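PDB 2XZI: extracellular sialidase/neuraminidase, putative from Aspergillus fumigatus, which acts as a KDNase of the sialidase family, hydrolysing glycosidic bonds to terminal deaminoneuraminic acid, probably on glycans outside the cell. Local coordinates for residues L175-G186 with I200-I208; P10-F18 with G82-L91. All coordinates share one frame; numbering follows the deposited sequence.

Overall arrangement
The chain folds as a six-bladed beta-propeller, and each contact fixes a loop against a blade. From the N terminus, strand 12-18 comes first but joins strand 368-375 at the outside of the last blade. Contact 2 packs it against loop 82-91 of the first blade, closing a loop with 63 residues between its segments and joining the two blades that meet where the ring shuts. Contact 1 opens only later and is local, with 13 residues between its segments: loop 175-186, whose Trp182 lines a ligand pocket, folds back over hairpin 200-208. The two contacts follow in series, without crossing, on opposite sides of the chain's centre, their centres about 33 Å apart.

Contact 1. Residues L175-G186 with I200-I208; sequences LTPDGWAWDAVG and IPAMGRNII. With KDM (deamino-alpha-neuraminic acid), chain C.
Arg205, which ends the type II turn of a beta-propeller blade hairpin, pins loop 175-186 by reaching Asp183 and Leu175. Its CG folds back over the main chain, near both N and C (chi1 73°), and the extended chain carries the guanidinium into the bend of the loop. Asp183 forms an end-on salt bridge: NH1 of Arg205 lies 2.7 Å from OD1 and NH2 2.9 Å from OD2, each oxygen met on its syn side, with carboxylate and guanidinium planes 38° apart. Side-on, Arg205 NE and NH2 share Leu175 O, NE in the carbonyl plane at 2.9 Å, NH2 above it. NH1 also donates to a lone pair of Met203 O, so five hydrogen bonds fix the buried group's rotation. Met203 meets Trp180 from the opposite direction and lays CE over its six-membered ring, 4.3 Å from the centroid, while SD makes oblique Met-aromatic contacts with Trp180 and Trp182. Trp182 in turn lines the ligand pocket, its CZ2 edge 3.4 Å from O5 of the bound deaminoneuraminic acid. A single beta bridge, Val185 with Ala202, completes the join: Met203 N donates to Ala184 O at 2.9 Å and Gly186 N to Pro201 O at 2.8 Å.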
loop_
_atom_site.group_PDB
_atom_site.type_symbol
_atom_site.label_atom_id
_atom_site.label_comp_id
_atom_site.label_asym_id
_atom_site.label_seq_id
_atom_site.Cartn_x
_atom_site.Cartn_y
_atom_site.Cartn_z
ATOM N N LEU A 175 17.178 -5.072 10.658
ATOM C CA LEU A 175 15.868 -5.642 10.330
ATOM C C LEU A 175 15.781 -6.346 8.988
ATOM O O LEU A 175 14.701 -6.835 8.615
ATOM C CB LEU A 175 14.776 -4.552 10.404
ATOM C CG LEU A 175 14.596 -3.870 11.764
ATOM C CD1 LEU A 175 13.614 -2.722 11.686
ATOM C CD2 LEU A 175 14.170 -4.858 12.847
ATOM N N THR A 176 16.894 -6.399 8.267
ATOM C CA THR A 176 16.969 -7.221 7.050
ATOM C C THR A 176 18.004 -8.315 7.281
ATOM O O THR A 176 19.103 -8.033 7.768
ATOM C CB THR A 176 17.333 -6.388 5.810
ATOM O OG1 THR A 176 16.467 -5.244 5.759
ATOM C CG2 THR A 176 17.165 -7.207 4.516
ATOM N N PRO A 177 17.663 -9.576 6.945
ATOM C CA PRO A 177 18.699 -10.599 7.170
ATOM C C PRO A 177 19.967 -10.340 6.363
ATOM O O PRO A 177 19.918 -9.787 5.247
ATOM C CB PRO A 177 18.026 -11.880 6.690
ATOM C CG PRO A 177 16.529 -11.608 6.870
ATOM C CD PRO A 177 16.366 -10.160 6.543
ATOM N N ASP A 178 21.096 -10.751 6.940
ATOM C CA ASP A 178 22.385 -10.599 6.284
ATOM C C ASP A 178 22.475 -11.440 5.005
ATOM O O ASP A 178 21.881 -12.513 4.897
ATOM C CB ASP A 178 23.528 -10.975 7.240
ATOM C CG ASP A 178 23.713 -9.986 8.379
ATOM O OD1 ASP A 178 23.276 -8.816 8.290
ATOM O OD2 ASP A 178 24.349 -10.375 9.386
ATOM N N GLY A 179 23.206 -10.928 4.025
ATOM C CA GLY A 179 23.372 -11.628 2.760
ATOM C C GLY A 179 22.257 -11.410 1.762
ATOM O O GLY A 179 22.309 -11.930 0.652
ATOM N N TRP A 180 21.225 -10.660 2.151
ATOM C CA TRP A 180 20.134 -10.380 1.225
ATOM C C TRP A 180 20.527 -9.363 0.153
ATOM O O TRP A 180 21.368 -8.487 0.383
ATOM C CB TRP A 180 18.888 -9.912 1.990
ATOM C CG TRP A 180 18.056 -11.040 2.589
ATOM C CD1 TRP A 180 18.497 -12.273 3.030
ATOM C CD2 TRP A 180 16.650 -11.028 2.808
ATOM N NE1 TRP A 180 17.442 -13.020 3.504
ATOM C CE2 TRP A 180 16.291 -12.280 3.364
ATOM C CE3 TRP A 180 15.636 -10.083 2.561
ATOM C CZ2 TRP A 180 14.973 -12.597 3.703
ATOM C CZ3 TRP A 180 14.327 -10.407 2.897
ATOM C CH2 TRP A 180 14.005 -11.643 3.469
ATOM N N ALA A 181 19.909 -9.504 -1.010
ATOM C CA ALA A 181 20.080 -8.570 -2.114
ATOM C C ALA A 181 18.753 -7.843 -2.301
ATOM O O ALA A 181 18.545 -6.790 -1.696
ATOM C CB ALA A 181 20.510 -9.309 -3.382
ATOM N N TRP A 182 17.824 -8.425 -3.056
ATOM C CA TRP A 182 16.488 -7.840 -3.140
ATOM C C TRP A 182 15.818 -7.863 -1.771
ATOM O O TRP A 182 16.077 -8.753 -0.940
ATOM C CB TRP A 182 15.609 -8.541 -4.184
ATOM C CG TRP A 182 14.302 -7.827 -4.394
ATOM C CD1 TRP A 182 13.065 -8.236 -3.972
ATOM C CD2 TRP A 182 14.103 -6.579 -5.079
ATOM N NE1 TRP A 182 12.106 -7.313 -4.347
ATOM C CE2 TRP A 182 12.722 -6.281 -5.008
ATOM C CE3 TRP A 182 14.963 -5.674 -5.727
ATOM C CZ2 TRP A 182 12.174 -5.131 -5.595
ATOM C CZ3 TRP A 182 14.414 -4.517 -6.297
ATOM C CH2 TRP A 182 13.039 -4.266 -6.222
ATOM N N ASP A 183 14.980 -6.856 -1.528
ATOM C CA ASP A 183 14.132 -6.796 -0.342
ATOM C C ASP A 183 12.930 -5.933 -0.674
ATOM O O ASP A 183 12.933 -5.206 -1.679
ATOM C CB ASP A 183 14.865 -6.205 0.881
ATOM C CG ASP A 183 14.057 -6.327 2.171
ATOM O OD1 ASP A 183 13.232 -7.275 2.267
ATOM O OD2 ASP A 183 14.247 -5.463 3.068
ATOM N N ALA A 184 11.905 -6.024 0.166
ATOM C CA ALA A 184 10.716 -5.174 0.059
ATOM C C ALA A 184 10.061 -5.100 1.411
ATOM O O ALA A 184 10.050 -6.082 2.158
ATOM C CB ALA A 184 9.730 -5.728 -0.968
ATOM N N VAL A 185 9.512 -3.935 1.734
ATOM C CA VAL A 185 8.565 -3.801 2.853
ATOM C C VAL A 185 7.193 -3.472 2.263
ATOM O O VAL A 185 7.100 -2.741 1.258
ATOM C CB VAL A 185 9.026 -2.752 3.901
ATOM C CG1 VAL A 185 9.190 -1.352 3.275
ATOM C CG2 VAL A 185 8.110 -2.755 5.131
ATOM N N GLY A 186 6.141 -4.051 2.840
ATOM C CA GLY A 186 4.798 -3.876 2.284
ATOM C C GLY A 186 4.776 -4.175 0.789
ATOM O O GLY A 186 5.259 -5.213 0.359
ATOM N N ILE A 200 4.396 -4.993 10.900
ATOM C CA ILE A 200 4.635 -4.465 9.560
ATOM C C ILE A 200 5.030 -5.623 8.643
ATOM O O ILE A 200 5.999 -6.340 8.925
ATOM C CB ILE A 200 5.714 -3.346 9.591
ATOM C CG1 ILE A 200 5.287 -2.192 10.527
ATOM C CG2 ILE A 200 6.018 -2.842 8.176
ATOM C CD1 ILE A 200 5.626 -2.395 12.047
ATOM N N PRO A 201 4.272 -5.835 7.564
ATOM C CA PRO A 201 4.610 -6.960 6.691
ATOM C C PRO A 201 5.770 -6.614 5.785
ATOM O O PRO A 201 5.855 -5.495 5.280
ATOM C CB PRO A 201 3.333 -7.161 5.871
ATOM C CG PRO A 201 2.756 -5.774 5.752
ATOM C CD PRO A 201 3.100 -5.083 7.065
ATOM N N ALA A 202 6.648 -7.580 5.557
ATOM C CA ALA A 202 7.788 -7.418 4.673
ATOM C C ALA A 202 8.117 -8.707 3.946
ATOM O O ALA A 202 7.498 -9.759 4.196
ATOM C CB ALA A 202 9.010 -6.904 5.440
ATOM N N MET A 203 9.093 -8.628 3.049
ATOM C CA MET A 203 9.500 -9.815 2.300
ATOM C C MET A 203 10.028 -10.889 3.270
ATOM O O MET A 203 10.932 -10.625 4.046
ATOM C CB MET A 203 10.577 -9.444 1.288
ATOM C CG MET A 203 11.274 -10.648 0.667
ATOM S SD MET A 203 12.299 -10.118 -0.708
ATOM C CE MET A 203 13.543 -11.400 -0.764
ATOM N N GLY A 204 9.424 -12.083 3.224
ATOM C CA GLY A 204 9.879 -13.227 4.032
ATOM C C GLY A 204 9.766 -13.067 5.545
ATOM O O GLY A 204 10.294 -13.900 6.287
ATOM N N ARG A 205 9.093 -12.024 6.040
ATOM C CA ARG A 205 9.152 -11.724 7.474
ATOM C C ARG A 205 8.136 -10.673 7.859
ATOM O O ARG A 205 7.684 -9.905 7.002
ATOM C CB ARG A 205 10.554 -11.227 7.836
ATOM C CG ARG A 205 10.886 -9.805 7.366
ATOM C CD ARG A 205 12.394 -9.675 7.203
ATOM N NE ARG A 205 12.888 -8.316 6.960
ATOM C CZ ARG A 205 12.903 -7.676 5.789
ATOM N NH1 ARG A 205 12.361 -8.208 4.700
ATOM N NH2 ARG A 205 13.470 -6.475 5.724
ATOM N N ASN A 206 7.765 -10.651 9.137
ATOM C CA ASN A 206 7.106 -9.479 9.724
ATOM C C ASN A 206 8.118 -8.710 10.555
ATOM O O ASN A 206 9.023 -9.299 11.159
ATOM C CB ASN A 206 5.957 -9.877 10.641
ATOM C CG ASN A 206 4.831 -10.556 9.923
ATOM O OD1 ASN A 206 4.443 -10.164 8.824
ATOM N ND2 ASN A 206 4.245 -11.556 10.578
ATOM N N ILE A 207 7.965 -7.397 10.585
ATOM C CA ILE A 207 8.714 -6.557 11.516
ATOM C C ILE A 207 7.768 -6.253 12.670
ATOM O O ILE A 207 6.645 -5.806 12.459
ATOM C CB ILE A 207 9.197 -5.270 10.822
ATOM C CG1 ILE A 207 10.234 -5.626 9.760
ATOM C CG2 ILE A 207 9.822 -4.305 11.830
ATOM C CD1 ILE A 207 10.418 -4.581 8.685
ATOM N N ILE A 208 8.205 -6.538 13.891
ATOM C CA ILE A 208 7.356 -6.374 15.052
ATOM C C ILE A 208 7.860 -5.231 15.908
ATOM O O ILE A 208 9.061 -5.160 16.219
ATOM C CB ILE A 208 7.350 -7.655 15.920
ATOM C CG1 ILE A 208 7.222 -8.923 15.053
ATOM C CG2 ILE A 208 6.299 -7.548 17.026
ATOM C CD1 ILE A 208 5.932 -9.042 14.207
HETATM C C2 KDM C . 6.278 -4.400 -9.518
HETATM C C1 KDM C . 4.935 -4.742 -10.150
HETATM C C3 KDM C . 6.235 -2.999 -8.879
HETATM C C4 KDM C . 7.227 -2.833 -7.690
HETATM C C5 KDM C . 8.308 -3.917 -7.600
HETATM C C6 KDM C . 7.629 -5.309 -7.552
HETATM C C7 KDM C . 8.622 -6.472 -7.699
HETATM C C8 KDM C . 7.915 -7.818 -7.460
HETATM C C9 KDM C . 8.875 -8.979 -7.652
HETATM O O5 KDM C . 9.173 -3.697 -6.456
HETATM O O1A KDM C . 4.170 -3.802 -10.472
HETATM O O1B KDM C . 4.711 -5.965 -10.314
HETATM O O4 KDM C . 7.863 -1.562 -7.828
HETATM O O6 KDM C . 6.597 -5.475 -8.581
HETATM O O7 KDM C . 9.175 -6.447 -9.018
HETATM O O8 KDM C . 7.406 -7.894 -6.120
HETATM O O9 KDM C . 9.869 -8.893 -6.618
HETATM O O2 KDM C . 7.208 -4.421 -10.608
#

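Contact 2. Residues P10-F18 with G82-L91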
loop_
_atom_site.group_PDB
_atom_site.type_symbol
_atom_site.label_atom_id
_atom_site.label_comp_id
_atom_site.label_asym_id
_atom_site.label_seq_id
_atom_site.Cartn_x
_atom_site.Cartn_y
_atom_site.Cartn_z
ATOM N N PRO A 10 -26.334 3.659 0.145
ATOM C CA PRO A 10 -25.018 3.452 -0.466
ATOM C C PRO A 10 -24.345 4.786 -0.754
ATOM O O PRO A 10 -25.005 5.754 -1.153
ATOM C CB PRO A 10 -25.331 2.715 -1.772
ATOM C CG PRO A 10 -26.720 2.225 -1.630
ATOM C CD PRO A 10 -27.426 3.114 -0.678
ATOM N N TYR A 11 -23.042 4.842 -0.516
ATOM C CA TYR A 11 -22.259 6.049 -0.741
ATOM C C TYR A 11 -21.005 5.672 -1.517
ATOM O O TYR A 11 -20.328 4.709 -1.175
ATOM C CB TYR A 11 -21.892 6.696 0.608
ATOM C CG TYR A 11 -21.046 7.951 0.524
ATOM C CD1 TYR A 11 -19.702 7.883 0.162
ATOM C CD2 TYR A 11 -21.577 9.190 0.870
ATOM C CE1 TYR A 11 -18.915 9.022 0.092
ATOM C CE2 TYR A 11 -20.803 10.338 0.812
ATOM C CZ TYR A 11 -19.478 10.244 0.434
ATOM O OH TYR A 11 -18.718 11.384 0.381
ATOM N N HIS A 12 -20.708 6.426 -2.566
ATOM C CA HIS A 12 -19.389 6.336 -3.190
ATOM C C HIS A 12 -19.046 7.649 -3.851
ATOM O O HIS A 12 -19.907 8.344 -4.400
ATOM C CB HIS A 12 -19.358 5.225 -4.253
ATOM C CG HIS A 12 -20.112 5.574 -5.497
ATOM N ND1 HIS A 12 -19.511 6.185 -6.577
ATOM C CD2 HIS A 12 -21.414 5.407 -5.833
ATOM C CE1 HIS A 12 -20.410 6.385 -7.523
ATOM N NE2 HIS A 12 -21.569 5.918 -7.100
ATOM N N ASP A 13 -17.765 7.981 -3.813
ATOM C CA ASP A 13 -17.229 9.045 -4.662
ATOM C C ASP A 13 -15.780 8.707 -4.973
ATOM O O ASP A 13 -15.132 7.950 -4.243
ATOM C CB ASP A 13 -17.372 10.433 -4.018
ATOM C CG ASP A 13 -17.568 11.567 -5.053
ATOM O OD1 ASP A 13 -17.245 11.413 -6.251
ATOM O OD2 ASP A 13 -18.053 12.648 -4.649
ATOM N N GLU A 14 -15.283 9.260 -6.065
ATOM C CA GLU A 14 -13.994 8.858 -6.567
ATOM C C GLU A 14 -13.430 9.936 -7.463
ATOM O O GLU A 14 -14.165 10.604 -8.202
ATOM C CB GLU A 14 -14.123 7.524 -7.307
ATOM C CG GLU A 14 -15.188 7.489 -8.409
ATOM C CD GLU A 14 -16.616 7.283 -7.914
ATOM O OE1 GLU A 14 -16.832 6.607 -6.884
ATOM O OE2 GLU A 14 -17.537 7.805 -8.570
ATOM N N PHE A 15 -12.119 10.117 -7.394
ATOM C CA PHE A 15 -11.416 11.079 -8.239
ATOM C C PHE A 15 -9.917 10.806 -8.228
ATOM O O PHE A 15 -9.406 10.220 -7.278
ATOM C CB PHE A 15 -11.738 12.542 -7.842
ATOM C CG PHE A 15 -11.549 12.860 -6.381
ATOM C CD1 PHE A 15 -10.323 13.321 -5.892
ATOM C CD2 PHE A 15 -12.618 12.757 -5.508
ATOM C CE1 PHE A 15 -10.173 13.639 -4.532
ATOM C CE2 PHE A 15 -12.479 13.055 -4.154
ATOM C CZ PHE A 15 -11.245 13.493 -3.661
ATOM N N PRO A 16 -9.195 11.241 -9.273
ATOM C CA PRO A 16 -7.724 11.094 -9.228
ATOM C C PRO A 16 -7.113 11.940 -8.108
ATOM O O PRO A 16 -7.497 13.115 -7.919
ATOM C CB PRO A 16 -7.264 11.592 -10.603
ATOM C CG PRO A 16 -8.525 11.615 -11.448
ATOM C CD PRO A 16 -9.654 11.871 -10.526
ATOM N N LEU A 17 -6.187 11.335 -7.358
ATOM C CA LEU A 17 -5.501 12.066 -6.299
ATOM C C LEU A 17 -4.030 12.331 -6.622
ATOM O O LEU A 17 -3.448 13.329 -6.160
ATOM C CB LEU A 17 -5.647 11.344 -4.949
ATOM C CG LEU A 17 -5.058 12.052 -3.731
ATOM C CD1 LEU A 17 -5.733 13.417 -3.552
ATOM C CD2 LEU A 17 -5.186 11.198 -2.462
ATOM N N PHE A 18 -3.413 11.431 -7.377
ATOM C CA PHE A 18 -2.044 11.646 -7.844
ATOM C C PHE A 18 -2.106 11.637 -9.362
ATOM O O PHE A 18 -2.369 10.608 -9.980
ATOM C CB PHE A 18 -1.090 10.568 -7.298
ATOM C CG PHE A 18 -0.918 10.608 -5.799
ATOM C CD1 PHE A 18 -1.797 9.932 -4.960
ATOM C CD2 PHE A 18 0.133 11.309 -5.222
ATOM C CE1 PHE A 18 -1.631 9.958 -3.587
ATOM C CE2 PHE A 18 0.317 11.356 -3.838
ATOM C CZ PHE A 18 -0.562 10.673 -3.008
ATOM N N GLY A 82 -11.286 13.836 3.306
ATOM C CA GLY A 82 -10.837 13.734 1.917
ATOM C C GLY A 82 -11.967 13.578 0.924
ATOM O O GLY A 82 -11.778 12.981 -0.136
ATOM N N ALA A 83 -13.131 14.162 1.234
ATOM C CA ALA A 83 -14.351 13.913 0.466
ATOM C C ALA A 83 -14.366 14.464 -0.952
ATOM O O ALA A 83 -15.021 13.894 -1.820
ATOM C CB ALA A 83 -15.579 14.404 1.244
ATOM N N SER A 84 -13.643 15.556 -1.183
ATOM C CA SER A 84 -13.635 16.215 -2.500
ATOM C C SER A 84 -12.206 16.622 -2.835
ATOM O O SER A 84 -11.370 16.672 -1.950
ATOM C CB SER A 84 -14.543 17.445 -2.487
ATOM O OG SER A 84 -13.967 18.503 -1.749
ATOM N N PRO A 85 -11.904 16.907 -4.112
ATOM C CA PRO A 85 -10.541 17.328 -4.450
ATOM C C PRO A 85 -10.018 18.529 -3.639
ATOM O O PRO A 85 -8.832 18.569 -3.251
ATOM C CB PRO A 85 -10.661 17.668 -5.936
ATOM C CG PRO A 85 -11.699 16.747 -6.411
ATOM C CD PRO A 85 -12.722 16.722 -5.327
ATOM N N SER A 86 -10.899 19.488 -3.350
ATOM C CA SER A 86 -10.491 20.679 -2.608
ATOM C C SER A 86 -10.147 20.407 -1.141
ATOM O O SER A 86 -9.617 21.283 -0.463
ATOM C CB SER A 86 -11.549 21.779 -2.705
ATOM O OG SER A 86 -12.748 21.354 -2.098
ATOM N N ASP A 87 -10.447 19.204 -0.660
ATOM C CA ASP A 87 -10.135 18.814 0.710
ATOM C C ASP A 87 -8.680 18.387 0.924
ATOM O O ASP A 87 -8.259 18.151 2.067
ATOM C CB ASP A 87 -11.071 17.681 1.141
ATOM C CG ASP A 87 -12.488 18.150 1.365
ATOM O OD1 ASP A 87 -12.669 19.281 1.860
ATOM O OD2 ASP A 87 -13.421 17.376 1.073
ATOM N N TRP A 88 -7.933 18.250 -0.170
ATOM C CA TRP A 88 -6.576 17.709 -0.133
ATOM C C TRP A 88 -5.518 18.779 -0.343
ATOM O O TRP A 88 -5.657 19.647 -1.223
ATOM C CB TRP A 88 -6.419 16.611 -1.184
ATOM C CG TRP A 88 -7.143 15.350 -0.833
ATOM C CD1 TRP A 88 -8.425 15.006 -1.185
ATOM C CD2 TRP A 88 -6.627 14.253 -0.079
ATOM N NE1 TRP A 88 -8.738 13.760 -0.691
ATOM C CE2 TRP A 88 -7.649 13.273 -0.014
ATOM C CE3 TRP A 88 -5.393 13.989 0.534
ATOM C CZ2 TRP A 88 -7.481 12.067 0.641
ATOM C CZ3 TRP A 88 -5.228 12.783 1.189
ATOM C CH2 TRP A 88 -6.264 11.833 1.230
ATOM N N GLU A 89 -4.461 18.705 0.449
ATOM C CA GLU A 89 -3.292 19.571 0.252
ATOM C C GLU A 89 -2.572 19.281 -1.075
ATOM O O GLU A 89 -2.738 18.209 -1.659
ATOM C CB GLU A 89 -2.314 19.412 1.410
ATOM C CG GLU A 89 -2.828 19.957 2.741
ATOM C CD GLU A 89 -1.862 19.702 3.888
ATOM O OE1 GLU A 89 -0.909 18.907 3.707
ATOM O OE2 GLU A 89 -2.067 20.280 4.977
ATOM N N PRO A 90 -1.732 20.224 -1.542
ATOM C CA PRO A 90 -0.839 19.932 -2.663
ATOM C C PRO A 90 0.223 18.887 -2.327
ATOM O O PRO A 90 0.484 18.599 -1.150
ATOM C CB PRO A 90 -0.158 21.284 -2.948
ATOM C CG PRO A 90 -1.049 22.310 -2.341
ATOM C CD PRO A 90 -1.663 21.642 -1.138
ATOM N N LEU A 91 0.800 18.317 -3.368
ATOM C CA LEU A 91 1.831 17.298 -3.239
ATOM C C LEU A 91 3.018 17.778 -2.412
ATOM O O LEU A 91 3.518 18.892 -2.609
ATOM C CB LEU A 91 2.305 16.860 -4.627
ATOM C CG LEU A 91 3.158 15.599 -4.634
ATOM C CD1 LEU A 91 2.271 14.367 -4.428
ATOM C CD2 LEU A 91 3.871 15.532 -5.973
HETATM O O HOH W 1 -16.082 14.521 -4.479
#
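The closure of a six-bladed beta-propeller brings the N-terminal strand 12-18, outermost in the last blade beside strand 368-375, against the first blade, where Phe15, Leu17 and Phe18 pack on loop 82-91. No direct hydrogen bond links the segments; the join rests on apolar side chains laid over flat groups. Phe15 has its CG tucked above its own backbone, flanked by amide and carbonyl (chi1 52°), which turns one ring face to Pro85. Pro85 CD stands over the centre of that face, 3.8 Å from the Phe15 centroid and only 8° off the normal, a CH-pi contact. The ring edge meets polar atoms instead: CE2 of Phe15 comes 3.6 Å from Ala83 O, and Gly82 O and Trp88 NE1 also lie near the ring plane.

With CG swung opposite the backbone N (chi1 -176°), Leu17 lies across one face of the Trp88 indole, CD1 3.7 Å from the centroid of the five-membered ring and CD2 over the six-membered ring. Trp88 NE1 donates to Gly82 O at 3.2 Å, coming from beside the carbonyl and tilted from its plane; the indole also meets, edge-to-face, Trp372, whose NE1 bonds Gly82 O as well. Outside the aromatic cluster, a water donates to Ala83 O at 2.9 Å and to Asp13 OD2 in one of its two conformers, so this bridge is doubtful. Leu17 and Phe18 form a classic beta bulge opposite Ile370; beyond it, Leu91 CD1 meets the edge of the Phe18 ring, 3.6 Å from Phe18 CE2.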